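Succinoglycan biosynthesis protein (Bacillus cereus ATCC 14579, PDB 2QGM) has no established substrate but belongs to the erythromycin esterase-like family and is probably a hydrolase. Local coordinates at residues A[210-213]-A[214-218]; A[257-260]-A[261-265]; A[280-283]-A[284-288]. One frame throughout, in Å; residues are numbered along the deposited sequence.

All three contacts are local and occur in series along the chain: contact 1 at a helix start and the turn after it, contacts 2 and 3 each in about two turns of a longer helix. Contacts 2 and 3 belong to successive helices, 253-269 and 276-297; the centres of the two contacts are 13 Å apart, and Lys-265 O lies 3.2 Å from Tyr-285 CE2. Contact 1, at the surface, has its centre 18 Å from each of the others. Its nearest atoms stay about 7 Å from either, but Ile-212 and Tyr-215 pack on the end of helix 253-269. Contact 3 lies closest to the chain's centre and contains a hydrogen-bonded His-Glu pair, its carboxylate buried, bonded onward to Asp-171 and His-309.

Contact 1: A[210-213]-A[214-218]; sequences GSIQ and EYMKL
Ser-211 is the N-cap of the short helix 212-215, its OG accepting the backbone N-H of Glu-214. The bond is fairly straight at 165° but weak, with 3.4 Å between Glu-214 N and Ser-211 OG. Ser-211 has an extended backbone, and its hydroxyl is folded back between its own N and carbonyl carbon (chi1 66°), which turns OG to the first turn. The Ser-x-x-Glu sequence is that of a capping box, yet the reciprocal half is not made: Glu-214 OE2 comes near Ser-211 N at a poor angle, and its exact position is doubtful because it crowds the CA of Gly-210. The stem of Glu-214 is placed more plainly, CG lying 3.5 Å from Ser-211 OG and still closer to the carbonyl oxygen of that residue. Two backbone bonds form the helix proper. Tyr-215 N donates to Ser-211 O over 3.2 Å, and Met-216 N, a selenomethionine's, reaches Ile-212 O over 2.9 Å. One turn along, Ile-212 CG2, anti to its backbone N, meets the selenium, SE of Met-216, at 3.5 Å. Further on, the aliphatic CG of Lys-217 lies 3.2 Å from Gln-213 O, where a type I turn runs from Tyr-215 to Leu-218, closed by a backbone bond from Leu-218 N to Tyr-215 O. Ile-212 and Tyr-215 fasten this surface element to helix 253-269: Ile-212 packs on Phe-266 and Met-269, and the tyrosine ring makes an edge-to-face stack with Phe-266. One face of the Tyr-215 ring is covered by the chain's own turn, with Leu-218 CD1 sitting over the ring centre 3.6 Å above its plane.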
ATOM      1  N   GLY A 210     -17.297  10.873   7.114  1.00 25.02           N
ATOM      2  CA  GLY A 210     -16.080  11.271   7.804  1.00 24.25           C
ATOM      3  C   GLY A 210     -15.193  10.138   8.293  1.00 23.61           C
ATOM      4  O   GLY A 210     -13.987  10.319   8.470  1.00 23.67           O
ATOM      5  N   SER A 211     -15.788   8.970   8.521  1.00 22.27           N
ATOM      6  CA  SER A 211     -15.062   7.791   8.976  1.00 21.87           C
ATOM      7  C   SER A 211     -15.985   6.583   8.877  1.00 21.87           C
ATOM      8  O   SER A 211     -17.210   6.735   8.781  1.00 20.45           O
ATOM      9  CB  SER A 211     -14.582   7.966  10.423  1.00 25.50           C
ATOM     10  OG  SER A 211     -15.672   8.027  11.333  1.00 25.09           O
ATOM     11  N   ILE A 212     -15.402   5.388   8.895  1.00 22.04           N
ATOM     12  CA  ILE A 212     -16.177   4.152   8.813  1.00 24.28           C
ATOM     13  C   ILE A 212     -17.107   4.069  10.018  1.00 25.10           C
ATOM     14  O   ILE A 212     -18.279   3.711   9.894  1.00 24.35           O
ATOM     15  CB  ILE A 212     -15.263   2.912   8.838  1.00 24.34           C
ATOM     16  CG1 ILE A 212     -14.295   2.946   7.657  1.00 24.43           C
ATOM     17  CG2 ILE A 212     -16.095   1.652   8.754  1.00 24.01           C
ATOM     18  CD1 ILE A 212     -14.972   2.985   6.314  1.00 27.65           C
ATOM     19  N   GLN A 213     -16.557   4.410  11.178  1.00 27.45           N
ATOM     20  CA  GLN A 213     -17.279   4.366  12.441  1.00 30.28           C
ATOM     21  C   GLN A 213     -18.598   5.137  12.432  1.00 29.92           C
ATOM     22  O   GLN A 213     -19.620   4.606  12.855  1.00 31.34           O
ATOM     23  CB  GLN A 213     -16.373   4.885  13.563  1.00 32.39           C
ATOM     24  CG  GLN A 213     -16.978   4.823  14.951  1.00 37.64           C
ATOM     25  CD  GLN A 213     -15.959   5.140  16.029  1.00 40.45           C
ATOM     26  OE1 GLN A 213     -15.277   6.166  15.976  1.00 42.18           O
ATOM     27  NE2 GLN A 213     -15.857   4.263  17.021  1.00 40.99           N
ATOM     28  N   GLU A 214     -18.586   6.377  11.951  1.00 29.85           N
ATOM     29  CA  GLU A 214     -19.810   7.165  11.926  1.00 30.20           C
ATOM     30  C   GLU A 214     -20.775   6.712  10.841  1.00 28.34           C
ATOM     31  O   GLU A 214     -21.991   6.826  11.002  1.00 26.69           O
ATOM     32  CB  GLU A 214     -19.507   8.664  11.768  1.00 31.86           C
ATOM     33  CG  GLU A 214     -18.868   9.068  10.456  1.00 37.02           C
ATOM     34  CD  GLU A 214     -18.619  10.567  10.380  1.00 39.49           C
ATOM     35  OE1 GLU A 214     -19.597  11.347  10.358  1.00 41.31           O
ATOM     36  OE2 GLU A 214     -17.438  10.975  10.339  1.00 43.14           O
ATOM     37  N   TYR A 215     -20.252   6.189   9.738  1.00 25.34           N
ATOM     38  CA  TYR A 215     -21.142   5.742   8.671  1.00 23.66           C
ATOM     39  C   TYR A 215     -21.865   4.465   9.093  1.00 21.95           C
ATOM     40  O   TYR A 215     -23.038   4.281   8.788  1.00 22.79           O
ATOM     41  CB  TYR A 215     -20.362   5.507   7.373  1.00 22.98           C
ATOM     42  CG  TYR A 215     -21.253   5.284   6.163  1.00 20.86           C
ATOM     43  CD1 TYR A 215     -21.720   4.012   5.836  1.00 18.83           C
ATOM     44  CD2 TYR A 215     -21.658   6.352   5.365  1.00 18.49           C
ATOM     45  CE1 TYR A 215     -22.565   3.807   4.746  1.00 18.73           C
ATOM     46  CE2 TYR A 215     -22.510   6.158   4.274  1.00 18.13           C
ATOM     47  CZ  TYR A 215     -22.961   4.888   3.967  1.00 19.40           C
ATOM     48  OH  TYR A 215     -23.810   4.696   2.894  1.00 20.10           O
HETATM   49  N   MSE A 216     -21.175   3.589   9.810  1.00 21.87           N
HETATM   50  CA  MSE A 216     -21.802   2.352  10.242  1.00 24.40           C
HETATM   51  C   MSE A 216     -22.891   2.549  11.298  1.00 24.46           C
HETATM   52  O   MSE A 216     -23.611   1.608  11.630  1.00 26.90           O
HETATM   53  CB  MSE A 216     -20.736   1.376  10.736  1.00 26.18           C
HETATM   54  CG  MSE A 216     -19.875   0.840   9.605  1.00 29.62           C
HETATM   55 SE   MSE A 216     -18.562  -0.449  10.153  1.00 48.78          SE
HETATM   56  CE  MSE A 216     -19.759  -1.956  10.402  1.00 30.34           C
ATOM     57  N   LYS A 217     -23.017   3.770  11.815  1.00 24.67           N
ATOM     58  CA  LYS A 217     -24.035   4.084  12.824  1.00 26.76           C
ATOM     59  C   LYS A 217     -25.390   4.343  12.164  1.00 25.57           C
ATOM     60  O   LYS A 217     -26.416   4.454  12.837  1.00 27.63           O
ATOM     61  CB  LYS A 217     -23.607   5.307  13.647  1.00 29.14           C
ATOM     62  CG  LYS A 217     -22.368   5.052  14.501  1.00 32.26           C
ATOM     63  CD  LYS A 217     -21.799   6.318  15.136  1.00 35.96           C
ATOM     64  CE  LYS A 217     -22.735   6.941  16.157  1.00 37.51           C
ATOM     65  NZ  LYS A 217     -22.072   8.100  16.827  1.00 39.25           N
ATOM     66  N   LEU A 218     -25.382   4.444  10.841  1.00 24.61           N
ATOM     67  CA  LEU A 218     -26.605   4.680  10.084  1.00 23.19           C
ATOM     68  C   LEU A 218     -27.470   3.430  10.102  1.00 22.98           C
ATOM     69  O   LEU A 218     -26.962   2.316  10.224  1.00 23.33           O
ATOM     70  CB  LEU A 218     -26.273   5.023   8.628  1.00 21.13           C
ATOM     71  CG  LEU A 218     -25.591   6.361   8.354  1.00 22.22           C
ATOM     72  CD1 LEU A 218     -25.038   6.389   6.934  1.00 20.62           C
ATOM     73  CD2 LEU A 218     -26.587   7.480   8.577  1.00 19.88           C
TER

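Contact 2: A[257-260]-A[261-265]; sequences KATA and SAIEK
Backbone bonds from Ser-261, Ala-262, Ile-263 and Glu-264 to the residues four places earlier carry most of this contact. Ala-262 N to Ala-258 O and Ile-263 N to Thr-259 O are the shortest, each 2.9 Å. A second donor joins the first of the four acceptors: Ser-261 OG, anti to its carbonyl carbon and beside its own N (chi1 -79°), turns back to Lys-257 O at 3.4 Å. The Lys-257 carbonyl thus takes the N-H of Ser-261 and, weakly, its hydroxyl. Ala-258 O is also shared, since a water donates to it over 2.8 Å and in turn accepts from Lys-265 NZ at 3.0 Å. The water thus ties the ammonium end of the lysine back to a carbonyl nearly two turns earlier. This is the middle of helix 253-269, wedged between helices 276-297, 177-190 and 220-236. Ala-258 and Ala-262 face helix 276-297, touching Trp-292 and His-289 respectively. The remaining contacts are van der Waals packing. Ile-263 lays CG1 against Thr-259 O at 3.3 Å, and its CD1 approaches Thr-259 CG2 at 4.2 Å, the two branches meeting at a slant. Thr-259 packs that methyl group toward Ile-263 while its OG1 is engaged elsewhere, with Trp-255 O and with Trp-115 NE1. Beyond it, Ile-263 touches Phe-180 of helix 177-190 and Ala-230 of helix 220-236.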
ATOM      1  N   LYS A 257     -15.070  11.023 -12.593  1.00 18.47           N
ATOM      2  CA  LYS A 257     -15.712   9.721 -12.735  1.00 18.70           C
ATOM      3  C   LYS A 257     -15.157   8.746 -11.693  1.00 17.06           C
ATOM      4  O   LYS A 257     -15.909   8.020 -11.036  1.00 16.27           O
ATOM      5  CB  LYS A 257     -15.468   9.155 -14.140  1.00 20.91           C
ATOM      6  CG  LYS A 257     -15.965   7.723 -14.335  1.00 23.64           C
ATOM      7  CD  LYS A 257     -15.664   7.201 -15.748  1.00 26.38           C
ATOM      8  CE  LYS A 257     -16.255   5.806 -15.946  1.00 31.15           C
ATOM      9  NZ  LYS A 257     -16.042   5.263 -17.323  1.00 33.87           N
ATOM     10  N   ALA A 258     -13.837   8.742 -11.540  1.00 16.67           N
ATOM     11  CA  ALA A 258     -13.172   7.847 -10.594  1.00 16.49           C
ATOM     12  C   ALA A 258     -13.599   8.117  -9.163  1.00 15.08           C
ATOM     13  O   ALA A 258     -13.791   7.184  -8.384  1.00 14.44           O
ATOM     14  CB  ALA A 258     -11.659   7.983 -10.717  1.00 17.65           C
ATOM     15  N   THR A 259     -13.732   9.395  -8.819  1.00 14.05           N
ATOM     16  CA  THR A 259     -14.153   9.777  -7.479  1.00 14.15           C
ATOM     17  C   THR A 259     -15.599   9.354  -7.239  1.00 16.09           C
ATOM     18  O   THR A 259     -15.931   8.845  -6.168  1.00 17.36           O
ATOM     19  CB  THR A 259     -14.020  11.293  -7.276  1.00 14.19           C
ATOM     20  OG1 THR A 259     -12.660  11.677  -7.508  1.00 15.05           O
ATOM     21  CG2 THR A 259     -14.414  11.678  -5.856  1.00 13.23           C
ATOM     22  N   ALA A 260     -16.467   9.564  -8.224  1.00 16.08           N
ATOM     23  CA  ALA A 260     -17.868   9.167  -8.068  1.00 16.44           C
ATOM     24  C   ALA A 260     -17.932   7.662  -7.821  1.00 18.13           C
ATOM     25  O   ALA A 260     -18.765   7.176  -7.048  1.00 17.83           O
ATOM     26  CB  ALA A 260     -18.669   9.527  -9.311  1.00 17.15           C
ATOM     27  N   SER A 261     -17.045   6.927  -8.485  1.00 17.98           N
ATOM     28  CA  SER A 261     -16.976   5.486  -8.313  1.00 18.31           C
ATOM     29  C   SER A 261     -16.446   5.137  -6.924  1.00 17.36           C
ATOM     30  O   SER A 261     -16.863   4.145  -6.337  1.00 16.10           O
ATOM     31  CB  SER A 261     -16.082   4.851  -9.394  1.00 20.20           C
ATOM     32  OG  SER A 261     -16.763   4.732 -10.629  1.00 27.17           O
ATOM     33  N   ALA A 262     -15.529   5.946  -6.395  1.00 14.61           N
ATOM     34  CA  ALA A 262     -14.980   5.679  -5.067  1.00 14.81           C
ATOM     35  C   ALA A 262     -16.065   5.888  -4.016  1.00 13.88           C
ATOM     36  O   ALA A 262     -16.110   5.201  -2.994  1.00 15.33           O
ATOM     37  CB  ALA A 262     -13.790   6.593  -4.796  1.00 12.38           C
ATOM     38  N   ILE A 263     -16.945   6.843  -4.279  1.00 15.91           N
ATOM     39  CA  ILE A 263     -18.039   7.127  -3.371  1.00 16.29           C
ATOM     40  C   ILE A 263     -19.026   5.955  -3.408  1.00 16.39           C
ATOM     41  O   ILE A 263     -19.547   5.541  -2.371  1.00 15.24           O
ATOM     42  CB  ILE A 263     -18.714   8.453  -3.756  1.00 16.70           C
ATOM     43  CG1 ILE A 263     -17.734   9.600  -3.467  1.00 15.06           C
ATOM     44  CG2 ILE A 263     -20.022   8.631  -2.993  1.00 14.68           C
ATOM     45  CD1 ILE A 263     -18.124  10.950  -4.040  1.00 16.33           C
ATOM     46  N   GLU A 264     -19.269   5.407  -4.598  1.00 16.19           N
ATOM     47  CA  GLU A 264     -20.166   4.258  -4.716  1.00 18.20           C
ATOM     48  C   GLU A 264     -19.541   3.081  -3.968  1.00 17.40           C
ATOM     49  O   GLU A 264     -20.213   2.398  -3.194  1.00 15.54           O
ATOM     50  CB  GLU A 264     -20.379   3.861  -6.179  1.00 20.01           C
ATOM     51  CG  GLU A 264     -21.367   2.706  -6.352  1.00 24.63           C
ATOM     52  CD  GLU A 264     -21.479   2.234  -7.790  1.00 27.04           C
ATOM     53  OE1 GLU A 264     -21.505   3.095  -8.689  1.00 27.48           O
ATOM     54  OE2 GLU A 264     -21.552   1.009  -8.023  1.00 29.80           O
ATOM     55  N   LYS A 265     -18.250   2.847  -4.196  1.00 18.06           N
ATOM     56  CA  LYS A 265     -17.545   1.757  -3.525  1.00 16.39           C
ATOM     57  C   LYS A 265     -17.676   1.869  -2.009  1.00 16.64           C
ATOM     58  O   LYS A 265     -17.957   0.890  -1.331  1.00 16.09           O
ATOM     59  CB  LYS A 265     -16.053   1.762  -3.903  1.00 15.71           C
ATOM     60  CG  LYS A 265     -15.753   1.359  -5.339  1.00 16.94           C
ATOM     61  CD  LYS A 265     -14.247   1.331  -5.586  1.00 17.70           C
ATOM     62  CE  LYS A 265     -13.897   0.865  -6.994  1.00 17.15           C
ATOM     63  NZ  LYS A 265     -14.413   1.769  -8.048  1.00 21.01           N
TER
HETATM   64  O   HOH W   1     -13.027   4.477  -8.010  1.00 20.73           O

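Contact 3: A[280-283]-A[284-288]; sequences KLHE and QYLAD
Leu-281 and Tyr-285, one turn apart on helix 276-297, lie side by side and point the same way, Leu-281 CD2 reaching Tyr-285 OH at 3.8 Å. The ring also leans over the helix backbone: Leu-281 O sits 3.2 Å above one face, offset toward the rim, while the same oxygen accepts Tyr-285 N over 2.9 Å at 163°. Asp-288 OD2 meets the ring at its edge, in plane, and OD1 of that aspartate forms a salt bridge with Arg-331. Leu-286 packs its CD1 on a polar pair: the methyl approaches His-282 CE1 obliquely at 3.7 Å and lies 3.8 Å from Glu-283 OE1.

Further backbone bonds, Gln-284 N to Lys-280 O, Leu-286 N to His-282 O and Ala-287 N to Glu-283 O, keep the turn regular. The side-chain bond runs between neighbours: His-282 ND1 donates to Glu-283 OE2 over 2.7 Å, with the acceptor almost exactly in the imidazole plane. The histidine in turn stands above the plane of the carboxylate, 38° out of it. The glutamate can reach because its chain is bent at the second torsion (chi2 -54°), curling the carboxylate back toward the ring. Both groups are anchored again from outside: His-282 NE2 bonds to Asp-171 OD1 at the end of strand 166-171, and Glu-283 OE1 bonds to His-309 ND1 and Ala-324 N. Both imidazole nitrogens are thus engaged, which fixes the ring's rotation, and at least three bonds hold the buried carboxylate, which probably keeps the pair fixed in one orientation.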
ATOM      1  N   LYS A 280     -13.676  -8.162   2.757  1.00 19.63           N
ATOM      2  CA  LYS A 280     -13.486  -8.646   1.397  1.00 19.80           C
ATOM      3  C   LYS A 280     -13.727  -7.525   0.383  1.00 19.17           C
ATOM      4  O   LYS A 280     -12.961  -7.364  -0.555  1.00 18.19           O
ATOM      5  CB  LYS A 280     -14.423  -9.818   1.109  1.00 23.04           C
ATOM      6  CG  LYS A 280     -14.213 -10.429  -0.266  1.00 25.37           C
ATOM      7  CD  LYS A 280     -15.288 -11.457  -0.573  1.00 27.91           C
ATOM      8  CE  LYS A 280     -14.953 -12.229  -1.834  1.00 30.16           C
ATOM      9  NZ  LYS A 280     -13.718 -13.043  -1.655  1.00 36.09           N
ATOM     10  N   LEU A 281     -14.792  -6.754   0.573  1.00 18.44           N
ATOM     11  CA  LEU A 281     -15.076  -5.656  -0.346  1.00 18.45           C
ATOM     12  C   LEU A 281     -13.973  -4.607  -0.265  1.00 16.70           C
ATOM     13  O   LEU A 281     -13.516  -4.089  -1.285  1.00 17.43           O
ATOM     14  CB  LEU A 281     -16.438  -5.025  -0.036  1.00 20.46           C
ATOM     15  CG  LEU A 281     -17.671  -5.843  -0.444  1.00 21.94           C
ATOM     16  CD1 LEU A 281     -18.908  -5.242   0.196  1.00 23.14           C
ATOM     17  CD2 LEU A 281     -17.818  -5.882  -1.967  1.00 18.92           C
ATOM     18  N   HIS A 282     -13.535  -4.294   0.947  1.00 15.79           N
ATOM     19  CA  HIS A 282     -12.474  -3.312   1.116  1.00 15.32           C
ATOM     20  C   HIS A 282     -11.220  -3.696   0.325  1.00 15.39           C
ATOM     21  O   HIS A 282     -10.648  -2.860  -0.386  1.00 16.42           O
ATOM     22  CB  HIS A 282     -12.121  -3.161   2.596  1.00 16.18           C
ATOM     23  CG  HIS A 282     -10.967  -2.239   2.846  1.00 17.88           C
ATOM     24  ND1 HIS A 282      -9.671  -2.689   2.966  1.00 17.12           N
ATOM     25  CD2 HIS A 282     -10.917  -0.892   2.975  1.00 18.56           C
ATOM     26  CE1 HIS A 282      -8.868  -1.654   3.163  1.00 18.68           C
ATOM     27  NE2 HIS A 282      -9.599  -0.556   3.173  1.00 18.37           N
ATOM     28  N   GLU A 283     -10.795  -4.954   0.445  1.00 15.93           N
ATOM     29  CA  GLU A 283      -9.593  -5.415  -0.262  1.00 16.43           C
ATOM     30  C   GLU A 283      -9.828  -5.443  -1.772  1.00 16.79           C
ATOM     31  O   GLU A 283      -8.934  -5.129  -2.565  1.00 17.35           O
ATOM     32  CB  GLU A 283      -9.176  -6.800   0.250  1.00 16.34           C
ATOM     33  CG  GLU A 283      -8.821  -6.839   1.738  1.00 18.15           C
ATOM     34  CD  GLU A 283      -7.755  -5.817   2.131  1.00 17.75           C
ATOM     35  OE1 GLU A 283      -6.603  -5.917   1.654  1.00 17.02           O
ATOM     36  OE2 GLU A 283      -8.076  -4.914   2.926  1.00 17.04           O
ATOM     37  N   GLN A 284     -11.041  -5.815  -2.158  1.00 17.84           N
ATOM     38  CA  GLN A 284     -11.434  -5.866  -3.554  1.00 17.92           C
ATOM     39  C   GLN A 284     -11.231  -4.466  -4.161  1.00 17.16           C
ATOM     40  O   GLN A 284     -10.614  -4.318  -5.216  1.00 16.24           O
ATOM     41  CB  GLN A 284     -12.904  -6.277  -3.622  1.00 22.51           C
ATOM     42  CG  GLN A 284     -13.428  -6.771  -4.946  1.00 29.19           C
ATOM     43  CD  GLN A 284     -14.770  -7.458  -4.754  1.00 31.30           C
ATOM     44  OE1 GLN A 284     -14.882  -8.398  -3.961  1.00 33.30           O
ATOM     45  NE2 GLN A 284     -15.794  -6.989  -5.466  1.00 29.44           N
ATOM     46  N   TYR A 285     -11.729  -3.446  -3.470  1.00 15.32           N
ATOM     47  CA  TYR A 285     -11.616  -2.078  -3.943  1.00 15.76           C
ATOM     48  C   TYR A 285     -10.187  -1.545  -3.957  1.00 15.33           C
ATOM     49  O   TYR A 285      -9.837  -0.730  -4.814  1.00 17.17           O
ATOM     50  CB  TYR A 285     -12.539  -1.165  -3.128  1.00 13.49           C
ATOM     51  CG  TYR A 285     -13.997  -1.546  -3.287  1.00 16.89           C
ATOM     52  CD1 TYR A 285     -14.445  -2.162  -4.456  1.00 18.24           C
ATOM     53  CD2 TYR A 285     -14.930  -1.272  -2.292  1.00 16.45           C
ATOM     54  CE1 TYR A 285     -15.791  -2.497  -4.630  1.00 17.29           C
ATOM     55  CE2 TYR A 285     -16.278  -1.603  -2.455  1.00 19.71           C
ATOM     56  CZ  TYR A 285     -16.700  -2.213  -3.628  1.00 16.40           C
ATOM     57  OH  TYR A 285     -18.033  -2.531  -3.809  1.00 18.33           O
ATOM     58  N   LEU A 286      -9.348  -1.990  -3.027  1.00 16.86           N
ATOM     59  CA  LEU A 286      -7.961  -1.535  -3.056  1.00 15.28           C
ATOM     60  C   LEU A 286      -7.376  -1.994  -4.388  1.00 17.35           C
ATOM     61  O   LEU A 286      -6.725  -1.222  -5.095  1.00 16.38           O
ATOM     62  CB  LEU A 286      -7.148  -2.155  -1.922  1.00 15.16           C
ATOM     63  CG  LEU A 286      -7.398  -1.620  -0.513  1.00 15.59           C
ATOM     64  CD1 LEU A 286      -6.473  -2.351   0.461  1.00 16.56           C
ATOM     65  CD2 LEU A 286      -7.128  -0.108  -0.466  1.00 19.06           C
ATOM     66  N   ALA A 287      -7.618  -3.263  -4.715  1.00 17.01           N
ATOM     67  CA  ALA A 287      -7.136  -3.851  -5.957  1.00 17.43           C
ATOM     68  C   ALA A 287      -7.724  -3.146  -7.167  1.00 17.55           C
ATOM     69  O   ALA A 287      -7.008  -2.851  -8.128  1.00 16.78           O
ATOM     70  CB  ALA A 287      -7.472  -5.337  -6.001  1.00 16.96           C
ATOM     71  N   ASP A 288      -9.027  -2.879  -7.130  1.00 15.58           N
ATOM     72  CA  ASP A 288      -9.681  -2.202  -8.243  1.00 16.43           C
ATOM     73  C   ASP A 288      -9.023  -0.850  -8.497  1.00 16.72           C
ATOM     74  O   ASP A 288      -8.733  -0.495  -9.636  1.00 17.69           O
ATOM     75  CB  ASP A 288     -11.168  -1.974  -7.953  1.00 15.92           C
ATOM     76  CG  ASP A 288     -11.979  -3.256  -7.964  1.00 18.47           C
ATOM     77  OD1 ASP A 288     -11.513  -4.277  -8.524  1.00 17.56           O
ATOM     78  OD2 ASP A 288     -13.097  -3.229  -7.414  1.00 16.04           O
TER